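Local coordinates for ThermoDBP-single stranded DNA binding protein (Thermoproteus tenax, PDB 3TEK), which binds single-stranded DNA and, in the Thermoproteales, takes the place of the canonical single-stranded DNA-binding protein, at residues S15-K20 with R65-P70; E51-L56 with E87-L92; N77-S82 with L122-D127; P106-E111 with L140-R145. All coordinates share one frame; numbering follows the deposited sequence.

Contact 1: S15-K20 with R65-P70; sequences SELITK and REQFGP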
# COMPACT_ATOMS: atom_id res chain seq x y z
N SER A 15 7.52 -1.72 -9.67
CA SER A 15 7.86 -0.31 -9.70
C SER A 15 8.57 0.16 -10.99
O SER A 15 9.08 -0.63 -11.79
CB SER A 15 8.73 0.03 -8.50
OG SER A 15 9.96 -0.64 -8.54
N GLU A 16 8.57 1.46 -11.18
CA GLU A 16 9.40 2.09 -12.21
C GLU A 16 9.66 3.54 -11.85
O GLU A 16 8.97 4.12 -10.99
CB GLU A 16 8.74 2.00 -13.59
CG GLU A 16 7.38 2.67 -13.73
CD GLU A 16 6.72 2.31 -15.04
OE1 GLU A 16 7.15 2.82 -16.10
OE2 GLU A 16 5.77 1.50 -15.02
N LEU A 17 10.67 4.11 -12.49
CA LEU A 17 10.97 5.50 -12.26
C LEU A 17 10.14 6.39 -13.17
O LEU A 17 9.77 6.01 -14.27
CB LEU A 17 12.47 5.77 -12.43
CG LEU A 17 13.33 5.18 -11.29
CD1 LEU A 17 14.81 5.43 -11.51
CD2 LEU A 17 12.92 5.71 -9.92
N ILE A 18 9.86 7.59 -12.70
CA ILE A 18 9.36 8.61 -13.57
C ILE A 18 10.12 9.89 -13.29
O ILE A 18 10.58 10.14 -12.18
CB ILE A 18 7.85 8.80 -13.39
CG1 ILE A 18 7.50 9.27 -12.02
CG2 ILE A 18 7.08 7.45 -13.60
CD1 ILE A 18 5.96 8.91 -11.71
N THR A 19 10.26 10.71 -14.31
CA THR A 19 11.10 11.90 -14.23
C THR A 19 10.24 13.15 -14.31
O THR A 19 9.32 13.23 -15.13
CB THR A 19 12.11 11.95 -15.35
OG1 THR A 19 13.03 10.88 -15.19
CG2 THR A 19 12.87 13.29 -15.33
N LYS A 20 10.52 14.08 -13.39
CA LYS A 20 9.86 15.36 -13.29
C LYS A 20 10.99 16.37 -13.12
O LYS A 20 11.54 16.52 -12.03
CB LYS A 20 8.93 15.37 -12.08
CG LYS A 20 8.23 16.68 -11.78
CD LYS A 20 7.24 16.50 -10.62
CE LYS A 20 7.06 17.72 -9.76
NZ LYS A 20 7.30 18.97 -10.51
N ARG A 65 15.26 -0.23 -3.64
CA ARG A 65 16.35 -1.12 -4.03
C ARG A 65 16.32 -1.46 -5.51
O ARG A 65 17.35 -1.43 -6.16
CB ARG A 65 16.29 -2.42 -3.23
CG ARG A 65 16.65 -2.25 -1.79
CD ARG A 65 16.83 -3.60 -1.06
NE ARG A 65 16.33 -3.50 0.31
CZ ARG A 65 15.16 -3.97 0.75
NH1 ARG A 65 14.34 -4.64 -0.06
NH2 ARG A 65 14.83 -3.79 2.03
N GLU A 66 15.13 -1.80 -6.02
CA GLU A 66 14.93 -2.11 -7.45
C GLU A 66 15.41 -0.97 -8.32
O GLU A 66 16.26 -1.15 -9.21
CB GLU A 66 13.45 -2.32 -7.75
CG GLU A 66 12.96 -3.73 -7.59
CD GLU A 66 13.24 -4.57 -8.83
OE1 GLU A 66 12.90 -4.12 -9.96
OE2 GLU A 66 13.81 -5.67 -8.68
N GLN A 67 14.89 0.21 -8.04
CA GLN A 67 15.15 1.35 -8.91
C GLN A 67 16.53 2.03 -8.74
O GLN A 67 17.09 2.49 -9.73
CB GLN A 67 14.02 2.38 -8.78
CG GLN A 67 12.67 1.81 -9.21
CD GLN A 67 12.73 1.08 -10.54
OE1 GLN A 67 13.45 1.49 -11.46
NE2 GLN A 67 11.98 -0.01 -10.65
N PHE A 68 17.04 2.10 -7.52
CA PHE A 68 18.31 2.82 -7.26
C PHE A 68 19.49 1.94 -6.81
O PHE A 68 20.54 2.47 -6.47
CB PHE A 68 18.09 3.89 -6.19
CG PHE A 68 17.08 4.91 -6.58
CD1 PHE A 68 17.39 5.90 -7.51
CD2 PHE A 68 15.81 4.88 -6.01
CE1 PHE A 68 16.45 6.85 -7.87
CE2 PHE A 68 14.85 5.83 -6.36
CZ PHE A 68 15.18 6.82 -7.30
N GLY A 69 19.30 0.62 -6.78
CA GLY A 69 20.31 -0.32 -6.29
C GLY A 69 20.53 -0.27 -4.78
O GLY A 69 19.65 0.17 -4.05
N PRO A 70 21.72 -0.67 -4.30
CA PRO A 70 21.91 -0.77 -2.85
C PRO A 70 21.78 0.56 -2.11
O PRO A 70 21.31 0.56 -0.98
CB PRO A 70 23.34 -1.34 -2.71
CG PRO A 70 24.02 -0.98 -3.96
CD PRO A 70 22.95 -1.01 -5.04
O HOH W 1 9.60 -3.97 -10.35
O HOH W 2 12.09 2.54 -13.98
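Strand 13-20 passes over the C-terminal end of helix 52-68, and the backbones come nearest at Glu16 and Gln67, with 6.7 Å between their CA atoms. The helix ends at Phe68. Gly69 follows with positive phi, and its N gives a weak hydrogen bond to Arg65 O. Gln67 carries the contact. Its CG stands beside the backbone N, and the chain bends at chi2 (-48°), which turns the amide along the strand. Gln67 NE2 gives a nearly straight hydrogen bond to Ser15 OG (3.0 Å, 167° at the hydrogen), with the oxygen close to the amide plane. The other end of the amide works through water: one molecule accepts from Leu17 N and donates to Gln67 OE1. Strand 13-20 is an outermost strand of the antiparallel sheet, paired with strand 23-31. Gln67 binds a side chain of it directly and a main-chain N-H through water. Nearer the helix backbone the contact turns apolar. Leu17 slides past Gln67 in the opposite direction, its CD2 reaching Gln67 CB at 3.7 Å. Leu17 CD2 also meets Phe68 CZ at 3.6 Å, where the two side chains cross obliquely. Leu17 and Phe68 also both touch Val26 of strand 23-31.

Contact 2: E51-L56 with E87-L92; sequences EFFKLL and ETSREL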
# COMPACT_ATOMS: atom_id res chain seq x y z
N GLU A 51 -1.39 -5.32 9.48
CA GLU A 51 -0.30 -5.80 8.62
C GLU A 51 0.05 -4.73 7.58
O GLU A 51 1.15 -4.72 7.05
CB GLU A 51 -0.71 -7.09 7.93
CG GLU A 51 0.44 -8.02 7.60
CD GLU A 51 -0.02 -9.37 7.07
OE1 GLU A 51 0.83 -10.09 6.50
OE2 GLU A 51 -1.22 -9.70 7.22
N PHE A 52 -0.91 -3.85 7.33
CA PHE A 52 -0.79 -2.81 6.31
C PHE A 52 0.59 -2.18 6.24
O PHE A 52 1.18 -2.08 5.17
CB PHE A 52 -1.81 -1.71 6.55
CG PHE A 52 -1.73 -0.61 5.55
CD1 PHE A 52 -2.46 -0.67 4.37
CD2 PHE A 52 -0.91 0.49 5.76
CE1 PHE A 52 -2.40 0.35 3.44
CE2 PHE A 52 -0.84 1.50 4.82
CZ PHE A 52 -1.58 1.43 3.66
N PHE A 53 1.07 -1.74 7.40
CA PHE A 53 2.29 -0.93 7.48
C PHE A 53 3.55 -1.70 7.15
O PHE A 53 4.45 -1.19 6.46
CB PHE A 53 2.35 -0.26 8.85
CG PHE A 53 1.32 0.82 9.01
CD1 PHE A 53 1.45 2.01 8.32
CD2 PHE A 53 0.19 0.62 9.78
CE1 PHE A 53 0.48 3.02 8.44
CE2 PHE A 53 -0.78 1.62 9.89
CZ PHE A 53 -0.65 2.79 9.21
N LYS A 54 3.58 -2.94 7.62
CA LYS A 54 4.64 -3.88 7.32
C LYS A 54 4.68 -4.19 5.83
O LYS A 54 5.75 -4.23 5.22
CB LYS A 54 4.40 -5.18 8.10
CG LYS A 54 5.61 -6.07 8.23
CD LYS A 54 5.30 -7.36 9.09
CE LYS A 54 4.73 -7.04 10.48
NZ LYS A 54 5.73 -6.60 11.52
N LEU A 55 3.49 -4.40 5.25
CA LEU A 55 3.40 -4.66 3.82
C LEU A 55 3.85 -3.41 3.03
O LEU A 55 4.64 -3.51 2.09
CB LEU A 55 1.97 -5.09 3.43
CG LEU A 55 1.48 -6.41 4.12
CD1 LEU A 55 -0.01 -6.66 3.88
CD2 LEU A 55 2.32 -7.64 3.73
N LEU A 56 3.36 -2.25 3.45
CA LEU A 56 3.65 -1.02 2.72
C LEU A 56 5.17 -0.73 2.73
O LEU A 56 5.76 -0.34 1.73
CB LEU A 56 2.88 0.15 3.32
CG LEU A 56 3.20 1.53 2.80
CD1 LEU A 56 2.69 1.64 1.40
CD2 LEU A 56 2.55 2.59 3.64
N GLU A 87 3.62 10.46 8.09
CA GLU A 87 2.30 11.11 7.94
C GLU A 87 1.54 10.66 6.68
O GLU A 87 0.35 10.36 6.74
CB GLU A 87 2.45 12.63 7.91
CG GLU A 87 1.18 13.36 7.48
CD GLU A 87 0.02 13.05 8.41
OE1 GLU A 87 0.29 12.59 9.55
OE2 GLU A 87 -1.17 13.23 8.00
N THR A 88 2.22 10.63 5.55
CA THR A 88 1.57 10.26 4.29
C THR A 88 1.27 8.76 4.21
O THR A 88 0.30 8.37 3.60
CB THR A 88 2.31 10.79 3.03
OG1 THR A 88 3.64 10.21 2.91
CG2 THR A 88 2.35 12.33 3.02
N SER A 89 2.08 7.92 4.88
CA SER A 89 1.72 6.51 5.02
C SER A 89 0.45 6.35 5.88
O SER A 89 -0.43 5.54 5.56
CB SER A 89 2.92 5.69 5.54
OG SER A 89 3.12 5.99 6.90
N ARG A 90 0.31 7.16 6.93
CA ARG A 90 -0.94 7.15 7.70
C ARG A 90 -2.13 7.64 6.90
O ARG A 90 -3.23 7.15 7.12
CB ARG A 90 -0.82 8.00 8.97
CG ARG A 90 -0.07 7.29 10.07
CD ARG A 90 -1.11 6.29 10.77
NE ARG A 90 -0.52 5.37 11.74
CZ ARG A 90 -1.20 4.45 12.43
NH1 ARG A 90 -2.52 4.29 12.27
NH2 ARG A 90 -0.56 3.67 13.28
N GLU A 91 -1.92 8.61 6.01
CA GLU A 91 -3.00 9.17 5.20
C GLU A 91 -3.46 8.14 4.18
O GLU A 91 -4.64 8.03 3.90
CB GLU A 91 -2.56 10.47 4.50
CG GLU A 91 -2.50 11.68 5.45
CD GLU A 91 -1.89 12.91 4.82
OE1 GLU A 91 -1.77 12.93 3.59
OE2 GLU A 91 -1.53 13.88 5.54
N LEU A 92 -2.51 7.38 3.64
CA LEU A 92 -2.82 6.23 2.78
C LEU A 92 -3.63 5.15 3.50
O LEU A 92 -4.60 4.60 2.94
CB LEU A 92 -1.52 5.62 2.25
CG LEU A 92 -1.67 4.39 1.37
CD1 LEU A 92 -2.62 4.65 0.19
CD2 LEU A 92 -0.24 3.94 0.91
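Apolar packing makes the inner part of this crossing between helix 52-68 and helix 83-108. The short segments approach to 11.1 Å between axes, with 119° between their directions. Phe52, Leu56 and Leu92 all hold CG anti to the backbone N, and their side chains set out toward the other helix. Leu92 CG lies at the edge of the Phe52 ring, near its plane, 3.7 Å from Phe52 CZ. Leu56 divides its two methyls. Leu56 CD1 meets Leu92 CD2 at 3.8 Å, and Leu56 CD2 rests on Ser89 CB at 3.7 Å. Leu56 and Leu92 both go on to touch Leu122 of strand 116-124, so the pair also faces the sheet.

Aromatic and cationic groups make the outer part. The Phe53 ring has Phe52 CD2 over the centre of one face. Arg90 starts out away from helix 52-68, but its chain bends at chi2 (-81°) and brings the guanidinium back to the ring. Phe53 CZ lies over one face of that guanidinium, offset toward its rim and 3.6 Å from Arg90 NE. The two planes are 41° apart, so the groups are not stacked flat.

Ser89 is the buried polar side chain of the contact. Its OG turns back to Arg86 O in its own helix, and CB is the atom that meets Leu56.

No hydrogen bond joins the two segments. The helices are held here by van der Waals contact on the inner side and by a charged group resting against an aromatic ring on the outer side, where Arg90 is exposed and its charge can remain near solvent.

Contact 3: N77-S82 with L122-D127; sequences NRIRDS and LVLDPD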
# COMPACT_ATOMS: atom_id res chain seq x y z
N ASN A 77 16.22 4.21 4.60
CA ASN A 77 16.57 4.46 6.00
C ASN A 77 16.42 5.92 6.40
O ASN A 77 15.97 6.21 7.49
CB ASN A 77 17.99 3.94 6.31
CG ASN A 77 18.02 2.44 6.49
OD1 ASN A 77 17.00 1.83 6.81
ND2 ASN A 77 19.19 1.83 6.29
N ARG A 78 16.74 6.83 5.49
CA ARG A 78 16.48 8.24 5.73
C ARG A 78 14.98 8.55 5.82
O ARG A 78 14.54 9.17 6.79
CB ARG A 78 17.09 9.09 4.64
CG ARG A 78 16.75 10.56 4.79
CD ARG A 78 17.59 11.38 3.88
NE ARG A 78 17.38 11.01 2.49
CZ ARG A 78 16.35 11.41 1.73
NH1 ARG A 78 15.39 12.19 2.23
NH2 ARG A 78 16.28 11.01 0.47
N ILE A 79 14.20 8.15 4.83
CA ILE A 79 12.82 8.59 4.77
C ILE A 79 11.92 7.88 5.75
O ILE A 79 10.89 8.44 6.18
CB ILE A 79 12.22 8.50 3.34
CG1 ILE A 79 12.05 7.06 2.89
CG2 ILE A 79 13.07 9.24 2.37
CD1 ILE A 79 11.23 6.94 1.62
N ARG A 80 12.33 6.66 6.11
CA ARG A 80 11.53 5.74 6.91
C ARG A 80 10.95 6.36 8.19
O ARG A 80 9.82 6.05 8.58
CB ARG A 80 12.34 4.51 7.29
CG ARG A 80 11.51 3.43 7.89
CD ARG A 80 12.28 2.13 8.06
NE ARG A 80 12.05 1.56 9.38
CZ ARG A 80 12.45 2.11 10.52
NH1 ARG A 80 13.14 3.25 10.52
NH2 ARG A 80 12.18 1.49 11.66
N ASP A 81 11.73 7.19 8.86
CA ASP A 81 11.30 7.84 10.10
C ASP A 81 11.10 9.39 9.99
O ASP A 81 10.95 10.08 11.01
CB ASP A 81 12.29 7.50 11.23
CG ASP A 81 13.71 8.03 10.97
OD1 ASP A 81 14.56 7.94 11.88
OD2 ASP A 81 13.99 8.54 9.87
N SER A 82 11.15 9.92 8.76
CA SER A 82 10.80 11.32 8.49
C SER A 82 9.30 11.55 8.77
O SER A 82 8.49 10.65 8.59
CB SER A 82 11.01 11.65 7.04
OG SER A 82 10.08 10.92 6.24
N LEU A 122 0.81 3.86 -6.09
CA LEU A 122 1.39 4.94 -5.27
C LEU A 122 2.55 5.59 -6.05
O LEU A 122 3.22 4.91 -6.87
CB LEU A 122 1.95 4.36 -3.95
CG LEU A 122 1.15 3.23 -3.26
CD1 LEU A 122 1.93 2.54 -2.15
CD2 LEU A 122 -0.19 3.78 -2.70
N VAL A 123 2.78 6.88 -5.81
CA VAL A 123 4.01 7.57 -6.28
C VAL A 123 4.77 8.07 -5.04
O VAL A 123 4.23 8.80 -4.21
CB VAL A 123 3.68 8.75 -7.23
CG1 VAL A 123 4.98 9.55 -7.66
CG2 VAL A 123 2.97 8.24 -8.49
N LEU A 124 6.01 7.62 -4.88
CA LEU A 124 6.84 8.07 -3.78
C LEU A 124 7.81 9.11 -4.30
O LEU A 124 8.53 8.85 -5.26
CB LEU A 124 7.62 6.91 -3.17
CG LEU A 124 8.74 7.25 -2.16
CD1 LEU A 124 8.18 7.82 -0.86
CD2 LEU A 124 9.57 6.01 -1.89
N ASP A 125 7.86 10.26 -3.63
CA ASP A 125 8.95 11.22 -3.84
C ASP A 125 10.09 10.83 -2.90
O ASP A 125 9.99 11.04 -1.70
CB ASP A 125 8.46 12.66 -3.56
CG ASP A 125 9.52 13.71 -3.84
OD1 ASP A 125 10.74 13.40 -3.76
OD2 ASP A 125 9.16 14.86 -4.13
N PRO A 126 11.18 10.23 -3.43
CA PRO A 126 12.22 9.77 -2.52
C PRO A 126 12.99 10.92 -1.84
O PRO A 126 13.68 10.68 -0.85
CB PRO A 126 13.14 8.93 -3.43
CG PRO A 126 13.02 9.58 -4.76
CD PRO A 126 11.57 10.08 -4.84
N ASP A 127 12.88 12.14 -2.37
CA ASP A 127 13.53 13.32 -1.74
C ASP A 127 12.87 13.70 -0.43
O ASP A 127 13.54 13.91 0.58
CB ASP A 127 13.51 14.53 -2.68
CG ASP A 127 14.29 14.28 -3.94
OD1 ASP A 127 15.50 13.99 -3.80
OD2 ASP A 127 13.71 14.37 -5.05
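One arginine side chain holds two successive main-chain carbonyls of the loop after strand 116-124. Arg78 runs out from helix 71-79 with CG anti to the backbone N, then bends at chi3 (60°) to bring the guanidinium edge to the loop. Arg78 NH2 gives a hydrogen bond to Pro126 O at 2.9 Å, and Arg78 NH1 gives one to Asp127 O at 3.0 Å. Both bonds are bent. Arg78 NH2 lies in the carbonyl plane of Pro126, whereas NH1 stands above that of Asp127, 40° out of plane. Ile79 CG2 packs on one face of the guanidinium, offset toward its rim, and touches Pro126 O at 3.6 Å.

Further in, Ile79 CD1 and Leu124 CD2 meet tip to tip at 4.0 Å. Leu124 also packs on Val60 and Leu64 of helix 52-68.

Both segments have local bonds of their own. Ile79 O accepts from Ser82 N and from Ser82 OG in a type I turn from Ile79 to Ser82. Ser82 is the N-cap residue of helix 83-108, its OG bonded to Phe85 N. In the partner, Asp125 OD1 takes the N-H of Asp127 through its anti lone pair. The contact thus joins the type I turn between helices 71-79 and 83-108, with its N-cap serine, to an Asx turn that leads strand 116-124 toward strand 131-142 of the antiparallel sheet.

Contact 4: P106-E111 with L140-R145; sequences PRYNLE and LIYWIR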
# COMPACT_ATOMS: atom_id res chain seq x y z
N PRO A 106 -20.15 -1.78 1.04
CA PRO A 106 -21.54 -1.72 0.57
C PRO A 106 -21.66 -2.03 -0.92
O PRO A 106 -22.65 -2.62 -1.33
CB PRO A 106 -21.95 -0.26 0.86
CG PRO A 106 -21.00 0.21 1.89
CD PRO A 106 -19.71 -0.50 1.61
N ARG A 107 -20.67 -1.63 -1.72
CA ARG A 107 -20.72 -1.89 -3.15
C ARG A 107 -20.82 -3.37 -3.47
O ARG A 107 -21.57 -3.77 -4.35
CB ARG A 107 -19.49 -1.32 -3.87
CG ARG A 107 -19.32 -1.74 -5.33
CD ARG A 107 -20.46 -1.27 -6.22
NE ARG A 107 -20.29 -1.65 -7.63
CZ ARG A 107 -20.67 -2.81 -8.18
NH1 ARG A 107 -21.26 -3.77 -7.45
NH2 ARG A 107 -20.47 -3.03 -9.48
N TYR A 108 -20.06 -4.18 -2.76
CA TYR A 108 -19.94 -5.58 -3.10
C TYR A 108 -20.65 -6.49 -2.12
O TYR A 108 -20.55 -7.70 -2.23
CB TYR A 108 -18.49 -5.98 -3.22
CG TYR A 108 -17.77 -5.26 -4.34
CD1 TYR A 108 -18.18 -5.41 -5.66
CD2 TYR A 108 -16.69 -4.43 -4.07
CE1 TYR A 108 -17.53 -4.77 -6.69
CE2 TYR A 108 -16.03 -3.76 -5.11
CZ TYR A 108 -16.46 -3.93 -6.41
OH TYR A 108 -15.79 -3.30 -7.43
N ASN A 109 -21.37 -5.89 -1.17
CA ASN A 109 -22.08 -6.64 -0.12
C ASN A 109 -21.14 -7.56 0.66
O ASN A 109 -21.48 -8.72 0.91
CB ASN A 109 -23.25 -7.43 -0.69
CG ASN A 109 -24.26 -6.55 -1.37
OD1 ASN A 109 -24.99 -5.80 -0.72
ND2 ASN A 109 -24.29 -6.61 -2.70
N LEU A 110 -19.98 -7.04 1.04
CA LEU A 110 -18.99 -7.84 1.75
C LEU A 110 -19.48 -8.06 3.17
O LEU A 110 -20.17 -7.20 3.73
CB LEU A 110 -17.60 -7.16 1.77
CG LEU A 110 -17.00 -6.84 0.42
CD1 LEU A 110 -15.64 -6.16 0.59
CD2 LEU A 110 -16.89 -8.11 -0.41
N GLU A 111 -19.10 -9.19 3.75
CA GLU A 111 -19.46 -9.53 5.13
C GLU A 111 -18.20 -9.81 5.97
O GLU A 111 -17.11 -10.08 5.44
CB GLU A 111 -20.41 -10.73 5.13
CG GLU A 111 -21.64 -10.49 4.23
CD GLU A 111 -22.79 -11.47 4.46
OE1 GLU A 111 -22.57 -12.69 4.29
OE2 GLU A 111 -23.91 -11.01 4.79
N LEU A 140 -10.42 -3.87 -6.17
CA LEU A 140 -10.66 -4.97 -5.26
C LEU A 140 -11.02 -6.21 -6.03
O LEU A 140 -11.88 -6.20 -6.93
CB LEU A 140 -11.82 -4.64 -4.34
CG LEU A 140 -12.05 -5.61 -3.20
CD1 LEU A 140 -11.12 -5.26 -2.05
CD2 LEU A 140 -13.53 -5.62 -2.78
N ILE A 141 -10.37 -7.30 -5.67
CA ILE A 141 -10.84 -8.61 -6.05
C ILE A 141 -11.26 -9.28 -4.75
O ILE A 141 -10.53 -9.20 -3.76
CB ILE A 141 -9.77 -9.43 -6.76
CG1 ILE A 141 -9.50 -8.84 -8.14
CG2 ILE A 141 -10.26 -10.91 -6.92
CD1 ILE A 141 -10.62 -9.18 -9.18
N TYR A 142 -12.43 -9.90 -4.76
CA TYR A 142 -13.02 -10.44 -3.53
C TYR A 142 -13.61 -11.83 -3.79
O TYR A 142 -13.84 -12.21 -4.92
CB TYR A 142 -14.09 -9.49 -2.97
CG TYR A 142 -15.29 -9.28 -3.86
CD1 TYR A 142 -16.47 -9.99 -3.64
CD2 TYR A 142 -15.26 -8.37 -4.91
CE1 TYR A 142 -17.59 -9.79 -4.45
CE2 TYR A 142 -16.39 -8.16 -5.73
CZ TYR A 142 -17.54 -8.88 -5.49
OH TYR A 142 -18.64 -8.69 -6.28
N TRP A 143 -13.82 -12.59 -2.72
CA TRP A 143 -14.28 -13.97 -2.85
C TRP A 143 -15.77 -14.07 -2.49
O TRP A 143 -16.20 -13.52 -1.50
CB TRP A 143 -13.43 -14.88 -1.97
CG TRP A 143 -12.15 -15.37 -2.66
CD1 TRP A 143 -11.90 -16.64 -3.10
CD2 TRP A 143 -10.97 -14.61 -2.95
NE1 TRP A 143 -10.64 -16.72 -3.66
CE2 TRP A 143 -10.05 -15.49 -3.58
CE3 TRP A 143 -10.59 -13.29 -2.73
CZ2 TRP A 143 -8.78 -15.07 -4.01
CZ3 TRP A 143 -9.33 -12.88 -3.16
CH2 TRP A 143 -8.44 -13.78 -3.78
N ILE A 144 -16.52 -14.78 -3.33
CA ILE A 144 -17.96 -14.87 -3.26
C ILE A 144 -18.39 -16.32 -2.92
O ILE A 144 -17.81 -17.29 -3.43
CB ILE A 144 -18.57 -14.49 -4.63
CG1 ILE A 144 -18.25 -13.03 -4.97
CG2 ILE A 144 -20.08 -14.67 -4.62
CD1 ILE A 144 -18.44 -12.71 -6.46
N ARG A 145 -19.41 -16.44 -2.09
CA ARG A 145 -19.92 -17.75 -1.67
C ARG A 145 -20.44 -18.53 -2.87
O ARG A 145 -21.16 -17.98 -3.71
CB ARG A 145 -21.02 -17.57 -0.61
CG ARG A 145 -21.18 -18.74 0.34
CD ARG A 145 -22.11 -18.39 1.51
NE ARG A 145 -23.52 -18.27 1.13
CZ ARG A 145 -24.50 -17.85 1.93
NH1 ARG A 145 -24.24 -17.49 3.19
NH2 ARG A 145 -25.75 -17.78 1.48
O HOH W 3 -12.95 -2.30 -6.97
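The Tyr108 ring is covered on both faces. Tyr142 CE2 lies over one, 3.2 Å above the plane and offset toward the rim. Arg107 lays its chain on the opposite face, CG over the centre, and Tyr108 CE1 lies over the centre of its guanidinium. Tyr142 in turn has Tyr108 CB over one of its faces, in a CH-pi contact 4.0 Å from the ring centroid. The two rings meet obliquely, with 35° between their planes. The closest atoms are Tyr108 CD1 and Tyr142 CE2, at 3.3 Å. Tyr142 reaches this place with CG in the crowded position between the backbone N and the carbonyl carbon (chi1 64°).

The two leucines pack beside the rings. Leu140 CD2 slides past Tyr108 and meets its CD2 at 3.6 Å. Leu110 spreads its methyls, CD1 reaching Leu140 tip to tip and CD2 lying 3.8 Å from Tyr142 CD1. Leu110 follows the end of helix 83-108, where Asn109 has positive phi. Leu110 also touches Phe100 and Val105 of that helix, and Leu140 touches Trp99 there and Phe116 and Ile118 of strand 116-124.

One water bridges the segments, hydrogen-bonded to Tyr108 OH at 3.0 Å and accepting from Leu140 N. Strand 131-142 is the outermost strand on this side of the sheet, and the water takes up a main-chain N-H there.

No direct hydrogen bond crosses the contact. The end of the long helix is held to the edge strand by an aromatic and aliphatic cluster close to the surface, with the Tyr108 hydroxyl hydrogen-bonded to the bridging water.

In the fold
Contact 2 is the most central of the four, its centre about 6 Å from the centre of the chain, and crosses helices 52-68 and 83-108 by mainly apolar packing. Contact 3 is also buried but more peripheral. It touches contact 2 through Leu122, which packs on Leu56 and Leu92, and it meets contact 1 where Ile18 packs on Val123. Contacts 1 and 4 are surface contacts on the two outermost strands, at opposite sides of the chain centre, their centres about 34 Å apart. Each shares a helix with contact 2, 52-68 and 83-108 respectively. Bridging waters take part in contacts 1 and 4. Direct hydrogen bonds cross contacts 1 and 3, whereas contact 4 relies on tyrosines and leucines.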